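Local structure of sulfur oxygenase/reductase (Halothiobacillus neapolitanus, 6QPA) at residues I53-G58 and H264-L269; V160-H165 and M297-M302; S205-F210 and Y231-G236. The protein probably catalyses the oxygen-dependent conversion of elemental sulfur to sulfite, thiosulfate and sulfide at a mononuclear iron site. All blocks are in the same frame, centred on the assembly; numbering follows the deposited sequence. Where two conformers were deposited one is given.

Interaction 1: I53-G58 and H264-L269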
loop_
_atom_site.group_PDB
_atom_site.type_symbol
_atom_site.label_atom_id
_atom_site.label_comp_id
_atom_site.label_asym_id
_atom_site.label_seq_id
_atom_site.Cartn_x
_atom_site.Cartn_y
_atom_site.Cartn_z
ATOM N N ILE A 53 15.806 24.974 -34.618
ATOM C CA ILE A 53 16.840 25.527 -35.491
ATOM C C ILE A 53 17.393 24.405 -36.358
ATOM O O ILE A 53 17.102 23.222 -36.155
ATOM C CB ILE A 53 18.011 26.175 -34.720
ATOM C CG1 ILE A 53 18.821 25.077 -34.000
ATOM C CG2 ILE A 53 17.549 27.288 -33.781
ATOM C CD1 ILE A 53 20.187 25.537 -33.483
ATOM N N HIS A 54 18.201 24.793 -37.343
ATOM C CA HIS A 54 19.008 23.818 -38.055
ATOM C C HIS A 54 20.364 23.696 -37.365
ATOM O O HIS A 54 21.106 24.676 -37.313
ATOM C CB HIS A 54 19.202 24.200 -39.512
ATOM C CG HIS A 54 19.599 23.034 -40.371
ATOM N ND1 HIS A 54 20.774 22.339 -40.183
ATOM C CD2 HIS A 54 18.953 22.410 -41.388
ATOM C CE1 HIS A 54 20.842 21.347 -41.056
ATOM N NE2 HIS A 54 19.748 21.366 -41.798
ATOM N N PRO A 55 20.711 22.535 -36.809
ATOM C CA PRO A 55 22.011 22.390 -36.129
ATOM C C PRO A 55 23.211 22.424 -37.075
ATOM O O PRO A 55 24.348 22.518 -36.588
ATOM C CB PRO A 55 21.900 21.019 -35.439
ATOM C CG PRO A 55 20.457 20.648 -35.517
ATOM C CD PRO A 55 19.913 21.302 -36.742
ATOM N N MET A 56 22.986 22.325 -38.388
ATOM C CA MET A 56 24.020 22.432 -39.420
ATOM C C MET A 56 25.194 21.495 -39.135
ATOM O O MET A 56 26.356 21.903 -39.068
ATOM C CB MET A 56 24.485 23.887 -39.591
ATOM C CG MET A 56 23.555 24.678 -40.501
ATOM S SD MET A 56 23.960 26.432 -40.669
ATOM C CE MET A 56 25.627 26.345 -41.342
ATOM N N ALA A 57 24.853 20.209 -38.976
ATOM C CA ALA A 57 25.834 19.143 -38.850
ATOM C C ALA A 57 26.746 19.374 -37.646
ATOM O O ALA A 57 27.945 19.077 -37.679
ATOM C CB ALA A 57 26.638 18.982 -40.149
ATOM N N GLY A 58 26.171 19.905 -36.567
ATOM C CA GLY A 58 26.873 20.063 -35.307
ATOM C C GLY A 58 27.431 21.445 -35.035
ATOM O O GLY A 58 27.952 21.674 -33.934
ATOM N N HIS A 264 11.663 17.561 -44.021
ATOM C CA HIS A 264 12.032 17.993 -45.366
ATOM C C HIS A 264 12.927 19.224 -45.319
ATOM O O HIS A 264 13.841 19.363 -46.142
ATOM C CB HIS A 264 10.782 18.281 -46.188
ATOM C CG HIS A 264 9.987 17.056 -46.485
ATOM N ND1 HIS A 264 8.920 16.663 -45.710
ATOM C CD2 HIS A 264 10.131 16.110 -47.442
ATOM C CE1 HIS A 264 8.426 15.534 -46.189
ATOM N NE2 HIS A 264 9.143 15.179 -47.239
ATOM N N ALA A 265 12.665 20.134 -44.370
ATOM C CA ALA A 265 13.490 21.334 -44.215
ATOM C C ALA A 265 14.914 20.976 -43.797
ATOM O O ALA A 265 15.893 21.541 -44.312
ATOM C CB ALA A 265 12.856 22.275 -43.177
ATOM N N HIS A 266 15.040 20.077 -42.819
ATOM C CA HIS A 266 16.354 19.705 -42.309
ATOM C C HIS A 266 17.178 19.022 -43.388
ATOM O O HIS A 266 18.314 19.426 -43.686
ATOM C CB HIS A 266 16.202 18.794 -41.088
ATOM C CG HIS A 266 17.506 18.371 -40.492
ATOM N ND1 HIS A 266 17.899 17.049 -40.407
ATOM C CD2 HIS A 266 18.523 19.101 -39.975
ATOM C CE1 HIS A 266 19.093 16.989 -39.846
ATOM N NE2 HIS A 266 19.492 18.220 -39.572
ATOM N N GLN A 267 16.602 17.991 -43.998
ATOM C CA GLN A 267 17.282 17.287 -45.071
ATOM C C GLN A 267 17.479 18.203 -46.277
ATOM O O GLN A 267 18.510 18.143 -46.959
ATOM C CB GLN A 267 16.464 16.043 -45.439
ATOM C CG GLN A 267 17.124 15.094 -46.426
ATOM C CD GLN A 267 16.659 13.639 -46.268
ATOM O OE1 GLN A 267 17.328 12.717 -46.729
ATOM N NE2 GLN A 267 15.502 13.439 -45.630
ATOM N N GLY A 268 16.510 19.079 -46.537
ATOM C CA GLY A 268 16.593 19.915 -47.716
ATOM C C GLY A 268 17.710 20.930 -47.620
ATOM O O GLY A 268 18.556 21.021 -48.516
ATOM N N LEU A 269 17.764 21.666 -46.505
ATOM C CA LEU A 269 18.835 22.646 -46.327
ATOM C C LEU A 269 20.206 21.986 -46.371
ATOM O O LEU A 269 21.159 22.583 -46.878
ATOM C CB LEU A 269 18.647 23.400 -45.002
ATOM C CG LEU A 269 17.531 24.453 -44.925
ATOM C CD1 LEU A 269 17.270 24.886 -43.493
ATOM C CD2 LEU A 269 17.921 25.676 -45.717
HETATM O O HOH W 1 22.373 18.454 -38.759
#
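H54 meets H266 and L269 where the loop after strand 42-53 meets helix 262-269. This helix packs on the curled antiparallel sheet of a dimeric alpha-beta barrel type of fold, the clan to which the family belongs. H54 carries most of the contact. Its CG is anti to the backbone N (chi1 -160°), and its CB points toward the helix. NE2 of H54 donates to the backbone O of H266 at 3.1 Å, with an N-H...O angle of 156°. The bond uses a lone pair in the plane of that carbonyl, and the oxygen lies near the plane of the H54 ring. The other ring nitrogen, ND1 of H54, accepts from the backbone N of M56 at 2.8 Å, also in the ring plane. The two bonds fix the rotation of the imidazole. They are consistent with a neutral ring that has its proton on NE2. The H266 side chain crosses that of H54 at about a right angle. CD2 of H266 sits over one face of the H54 ring, 3.1 Å above its plane and toward the rim. The ring planes are inclined at 35°, an oblique pairing. L269 runs alongside the H54 side chain with the opposite heading, and L269 CD1 is 3.7 Å from H54 CD2. Beyond the contact, H54 touches F298 of strand 290-305. The loop also faces a second subunit: K31 NZ of that neighbouring chain bonds to the A57 carbonyl. H266 makes a further link to the loop through one water, which lies in the plane of its ring. This water accepts from A57 N at 3.0 Å and bonds H266 NE2 at 3.0 Å.

Interaction 2: V160-H165 and M297-M302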
loop_
_atom_site.group_PDB
_atom_site.type_symbol
_atom_site.label_atom_id
_atom_site.label_comp_id
_atom_site.label_asym_id
_atom_site.label_seq_id
_atom_site.Cartn_x
_atom_site.Cartn_y
_atom_site.Cartn_z
ATOM N N VAL A 160 8.171 26.856 -41.943
ATOM C CA VAL A 160 8.849 28.030 -42.478
ATOM C C VAL A 160 10.207 28.125 -41.808
ATOM O O VAL A 160 10.321 28.052 -40.577
ATOM C CB VAL A 160 8.025 29.319 -42.302
ATOM C CG1 VAL A 160 8.839 30.549 -42.759
ATOM C CG2 VAL A 160 6.728 29.221 -43.113
ATOM N N VAL A 161 11.235 28.264 -42.624
ATOM C CA VAL A 161 12.602 28.397 -42.158
ATOM C C VAL A 161 13.104 29.776 -42.563
ATOM O O VAL A 161 12.816 30.237 -43.673
ATOM C CB VAL A 161 13.442 27.260 -42.771
ATOM C CG1 VAL A 161 14.838 27.653 -42.892
ATOM C CG2 VAL A 161 13.280 25.988 -41.926
ATOM N N ILE A 162 13.818 30.452 -41.664
ATOM C CA ILE A 162 14.387 31.769 -41.962
ATOM C C ILE A 162 15.894 31.716 -41.733
ATOM O O ILE A 162 16.347 31.442 -40.611
ATOM C CB ILE A 162 13.760 32.883 -41.114
ATOM C CG1 ILE A 162 12.238 32.918 -41.317
ATOM C CG2 ILE A 162 14.392 34.239 -41.499
ATOM C CD1 ILE A 162 11.535 33.987 -40.469
ATOM N N GLY A 163 16.660 31.970 -42.790
ATOM C CA GLY A 163 18.106 32.004 -42.712
ATOM C C GLY A 163 18.625 33.424 -42.579
ATOM O O GLY A 163 18.401 34.259 -43.454
ATOM N N ASP A 164 19.314 33.692 -41.466
ATOM C CA ASP A 164 19.842 35.013 -41.161
ATOM C C ASP A 164 21.243 35.164 -41.765
ATOM O O ASP A 164 22.159 34.402 -41.437
ATOM C CB ASP A 164 19.869 35.218 -39.645
ATOM C CG ASP A 164 20.017 36.679 -39.259
ATOM O OD1 ASP A 164 20.434 37.472 -40.118
ATOM O OD2 ASP A 164 19.696 37.052 -38.113
ATOM N N HIS A 165 21.414 36.155 -42.632
ATOM C CA HIS A 165 22.691 36.411 -43.282
ATOM C C HIS A 165 23.056 37.876 -43.104
ATOM O O HIS A 165 22.226 38.755 -43.367
ATOM C CB HIS A 165 22.638 36.101 -44.779
ATOM C CG HIS A 165 22.211 34.708 -45.112
ATOM N ND1 HIS A 165 20.913 34.265 -44.964
ATOM C CD2 HIS A 165 22.912 33.661 -45.616
ATOM C CE1 HIS A 165 20.835 33.000 -45.342
ATOM N NE2 HIS A 165 22.032 32.610 -45.749
ATOM N N MET A 297 16.538 29.455 -38.386
ATOM C CA MET A 297 15.519 29.175 -37.378
ATOM C C MET A 297 14.304 28.514 -38.028
ATOM O O MET A 297 13.886 28.902 -39.120
ATOM C CB MET A 297 15.089 30.460 -36.657
ATOM C CG MET A 297 16.223 31.160 -35.916
ATOM S SD MET A 297 15.789 32.842 -35.429
ATOM C CE MET A 297 14.495 32.503 -34.224
ATOM N N PHE A 298 13.742 27.512 -37.348
ATOM C CA PHE A 298 12.550 26.809 -37.808
ATOM C C PHE A 298 11.309 27.401 -37.141
ATOM O O PHE A 298 11.311 27.651 -35.937
ATOM C CB PHE A 298 12.622 25.311 -37.475
ATOM C CG PHE A 298 13.500 24.504 -38.400
ATOM C CD1 PHE A 298 14.696 25.029 -38.891
ATOM C CD2 PHE A 298 13.132 23.201 -38.766
ATOM C CE1 PHE A 298 15.517 24.270 -39.730
ATOM C CE2 PHE A 298 13.937 22.438 -39.606
ATOM C CZ PHE A 298 15.143 22.972 -40.085
ATOM N N PHE A 299 10.248 27.595 -37.929
ATOM C CA PHE A 299 8.984 28.145 -37.457
ATOM C C PHE A 299 7.787 27.344 -37.957
ATOM O O PHE A 299 7.803 26.761 -39.048
ATOM C CB PHE A 299 8.751 29.563 -37.947
ATOM C CG PHE A 299 9.736 30.565 -37.456
ATOM C CD1 PHE A 299 10.934 30.757 -38.130
ATOM C CD2 PHE A 299 9.449 31.355 -36.356
ATOM C CE1 PHE A 299 11.836 31.710 -37.715
ATOM C CE2 PHE A 299 10.347 32.320 -35.926
ATOM C CZ PHE A 299 11.552 32.492 -36.611
ATOM N N SER A 300 6.704 27.411 -37.185
ATOM C CA SER A 300 5.413 26.970 -37.648
ATOM C C SER A 300 4.531 28.183 -37.891
ATOM O O SER A 300 4.466 29.067 -37.032
ATOM C CB SER A 300 4.754 26.051 -36.626
ATOM O OG SER A 300 3.455 25.762 -37.080
ATOM N N PRO A 301 3.898 28.304 -39.049
ATOM C CA PRO A 301 2.950 29.408 -39.244
ATOM C C PRO A 301 1.658 29.135 -38.479
ATOM O O PRO A 301 0.917 28.206 -38.806
ATOM C CB PRO A 301 2.733 29.422 -40.765
ATOM C CG PRO A 301 2.987 28.013 -41.191
ATOM C CD PRO A 301 4.052 27.477 -40.258
ATOM N N MET A 302 1.408 29.904 -37.421
ATOM C CA MET A 302 0.227 29.669 -36.602
ATOM C C MET A 302 -1.030 30.156 -37.306
ATOM O O MET A 302 -2.038 29.446 -37.368
ATOM C CB MET A 302 0.372 30.371 -35.253
ATOM C CG MET A 302 1.361 29.774 -34.287
ATOM S SD MET A 302 1.543 27.962 -34.466
ATOM C CE MET A 302 0.209 27.360 -33.420
#
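V160, V161 and I162 pair with F299, F298 and M297 as neighbouring antiparallel strands. V160 with F299 and I162 with M297 are hydrogen-bonded pairs, each closed by two backbone bonds. The shortest runs from F299 N to V160 O at 2.7 Å. V161 with F298 is the non-hydrogen-bonded pair between them. There V161 CA makes a C-H...O contact of 3.3 Å with M297 O. Side chains of this pair lie side by side on one face of the sheet. CG2 of V161, anti to the carbonyl carbon, stands over the F298 ring in a CH-pi contact, 3.6 Å from the ring centroid and 19° off its normal. V160, I162, M297 and F299 project on the other face. CD1 of I162 reaches F299 CE1 at 3.6 Å, and the two side chains cross at a slant. The V160 carbonyl O also lies at the edge of the F299 ring, in its plane. Further out, helix 262-269 covers the V161 and F298 face: A265 touches both V161 and F298, and L269 touches V161. On the face of V160, I162 and F299, F299 meets the ring of F77. Strand 251-259 bonds the far edge of 160-165, and strand 42-53 that of 297-302. Both strands are therefore interior members of a curled antiparallel sheet, as in the alpha-beta barrels of the family's clan.

Interaction 3: S205-F210 and Y231-G236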
loop_
_atom_site.group_PDB
_atom_site.type_symbol
_atom_site.label_atom_id
_atom_site.label_comp_id
_atom_site.label_asym_id
_atom_site.label_seq_id
_atom_site.Cartn_x
_atom_site.Cartn_y
_atom_site.Cartn_z
ATOM N N SER A 205 11.084 50.258 -37.979
ATOM C CA SER A 205 10.014 51.106 -37.463
ATOM C C SER A 205 10.280 51.394 -35.989
ATOM O O SER A 205 10.414 50.469 -35.185
ATOM C CB SER A 205 8.648 50.448 -37.646
ATOM O OG SER A 205 7.644 51.234 -37.020
ATOM N N ALA A 206 10.368 52.673 -35.634
ATOM C CA ALA A 206 10.593 53.021 -34.237
ATOM C C ALA A 206 9.363 52.687 -33.400
ATOM O O ALA A 206 9.456 52.024 -32.360
ATOM C CB ALA A 206 10.947 54.507 -34.136
ATOM N N ILE A 207 8.201 53.129 -33.865
ATOM C CA ILE A 207 6.958 52.872 -33.159
ATOM C C ILE A 207 6.721 51.371 -33.060
ATOM O O ILE A 207 6.405 50.849 -31.990
ATOM C CB ILE A 207 5.797 53.594 -33.867
ATOM C CG1 ILE A 207 5.940 55.111 -33.750
ATOM C CG2 ILE A 207 4.454 53.151 -33.295
ATOM C CD1 ILE A 207 5.645 55.650 -32.359
ATOM N N GLY A 208 6.922 50.643 -34.163
ATOM C CA GLY A 208 6.702 49.201 -34.120
ATOM C C GLY A 208 7.661 48.471 -33.201
ATOM O O GLY A 208 7.342 47.380 -32.716
ATOM N N SER A 209 8.819 49.063 -32.934
ATOM C CA SER A 209 9.811 48.498 -32.037
ATOM C C SER A 209 9.659 49.005 -30.621
ATOM O O SER A 209 10.534 48.750 -29.785
ATOM C CB SER A 209 11.216 48.814 -32.547
ATOM O OG SER A 209 11.367 48.319 -33.857
ATOM N N PHE A 210 8.579 49.728 -30.340
ATOM C CA PHE A 210 8.341 50.283 -29.012
ATOM C C PHE A 210 9.492 51.193 -28.564
ATOM O O PHE A 210 9.830 51.265 -27.379
ATOM C CB PHE A 210 8.096 49.161 -28.002
ATOM C CG PHE A 210 7.109 49.514 -26.952
ATOM C CD1 PHE A 210 5.781 49.715 -27.285
ATOM C CD2 PHE A 210 7.500 49.651 -25.631
ATOM C CE1 PHE A 210 4.859 50.043 -26.317
ATOM C CE2 PHE A 210 6.582 49.979 -24.654
ATOM C CZ PHE A 210 5.262 50.177 -24.996
ATOM N N TYR A 231 2.070 59.687 -29.056
ATOM C CA TYR A 231 2.806 59.203 -30.214
ATOM C C TYR A 231 4.027 60.090 -30.443
ATOM O O TYR A 231 3.893 61.247 -30.855
ATOM C CB TYR A 231 1.869 59.177 -31.426
ATOM C CG TYR A 231 2.487 58.730 -32.726
ATOM C CD1 TYR A 231 3.123 59.639 -33.564
ATOM C CD2 TYR A 231 2.436 57.384 -33.123
ATOM C CE1 TYR A 231 3.706 59.219 -34.779
ATOM C CE2 TYR A 231 2.997 56.968 -34.322
ATOM C CZ TYR A 231 3.638 57.895 -35.145
ATOM O OH TYR A 231 4.204 57.489 -36.332
ATOM N N ASN A 232 5.220 59.564 -30.174
ATOM C CA ASN A 232 6.441 60.344 -30.320
ATOM C C ASN A 232 7.639 59.410 -30.216
ATOM O O ASN A 232 7.560 58.343 -29.598
ATOM C CB ASN A 232 6.518 61.462 -29.280
ATOM C CG ASN A 232 7.494 62.588 -29.690
ATOM O OD1 ASN A 232 7.963 62.645 -30.814
ATOM N ND2 ASN A 232 7.781 63.476 -28.767
ATOM N N THR A 233 8.729 59.788 -30.888
ATOM C CA THR A 233 9.937 58.968 -30.925
ATOM C C THR A 233 11.147 59.891 -30.876
ATOM O O THR A 233 11.012 61.114 -30.916
ATOM C CB THR A 233 10.009 58.091 -32.190
ATOM O OG1 THR A 233 10.181 58.931 -33.332
ATOM C CG2 THR A 233 8.755 57.244 -32.389
ATOM N N ASN A 234 12.346 59.302 -30.831
ATOM C CA ASN A 234 13.549 60.117 -30.969
ATOM C C ASN A 234 13.685 60.695 -32.375
ATOM O O ASN A 234 14.593 61.487 -32.624
ATOM C CB ASN A 234 14.793 59.298 -30.592
ATOM C CG ASN A 234 14.916 59.071 -29.084
ATOM O OD1 ASN A 234 14.377 59.843 -28.286
ATOM N ND2 ASN A 234 15.608 57.999 -28.689
ATOM N N TYR A 235 12.791 60.323 -33.288
ATOM C CA TYR A 235 12.725 60.890 -34.627
ATOM C C TYR A 235 11.520 61.814 -34.807
ATOM O O TYR A 235 11.089 62.052 -35.941
ATOM C CB TYR A 235 12.702 59.747 -35.644
ATOM C CG TYR A 235 14.013 58.999 -35.711
ATOM C CD1 TYR A 235 15.101 59.501 -36.454
ATOM C CD2 TYR A 235 14.206 57.846 -34.961
ATOM C CE1 TYR A 235 16.322 58.816 -36.495
ATOM C CE2 TYR A 235 15.409 57.163 -34.982
ATOM C CZ TYR A 235 16.461 57.645 -35.745
ATOM O OH TYR A 235 17.635 56.943 -35.737
ATOM N N GLY A 236 10.963 62.339 -33.716
ATOM C CA GLY A 236 9.811 63.228 -33.812
ATOM C C GLY A 236 8.505 62.455 -33.849
ATOM O O GLY A 236 8.478 61.228 -33.691
#
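I207 reaches T233 and Y231 through its ethyl branch. CG1 of I207 is anti to the carbonyl carbon (chi1 -67°), and a chi2 of -73° folds CD1 back from the extended position, where it meets T233 CG2 and Y231 CE2. T233 CG2, anti to the carbonyl carbon, faces I207 and A206. I207 crosses both T233 and Y231 at about a right angle. CD1 of I207 presses on T233 CG2 at 3.5 Å, a tight fit for two carbons. CG1 of I207 meets Y231 CE2, also at 3.5 Å, obliquely to the ring. A206 CB adds a looser contact with T233 CG2 at 3.9 Å. The contact across the segments is thus apolar, while hydroxyls shape each loop. T233 OG1 accepts from Y235 N at 3.0 Å, an ST turn, and donates to G236 O at 2.9 Å. This holds the T233 rotamer within the type I turn T233-G236. In 205-210, S205 OG accepts from G208 N at 3.0 Å, an ST motif, and S209 OG donates to S205 O at 2.7 Å. Both serines also bond residues of the metal-site region: S205 OG bonds E89 OE2, and S209 OG the backbone N of E116, an iron ligand. The I207 side chain touches H92. Through I207 the contact adds second-shell packing beside the iron site of H88, H92 and E116, a facial triad of two histidines and one carboxylate.

Overall arrangement
From the N terminus, residues 53-58 come first, at the end of strand 42-53. Their partner is helix segment 264-269, so interaction 1 closes a loop of about 200 residues. Strand 160-165 starts inside that loop but pairs with 297-302 beyond it, so interaction 2 crosses interaction 1. The two touch, with centres 12 Å apart: helix 262-269 of interaction 1 packs on the strands paired in interaction 2. Interaction 3 joins two loops flanking helix 214-220 and falls within both larger loops. It lies on the opposite side of the chain's centre from interaction 1, with nearest atoms about 22 Å apart, and near the iron. Interactions 1 and 3 both touch a third subunit.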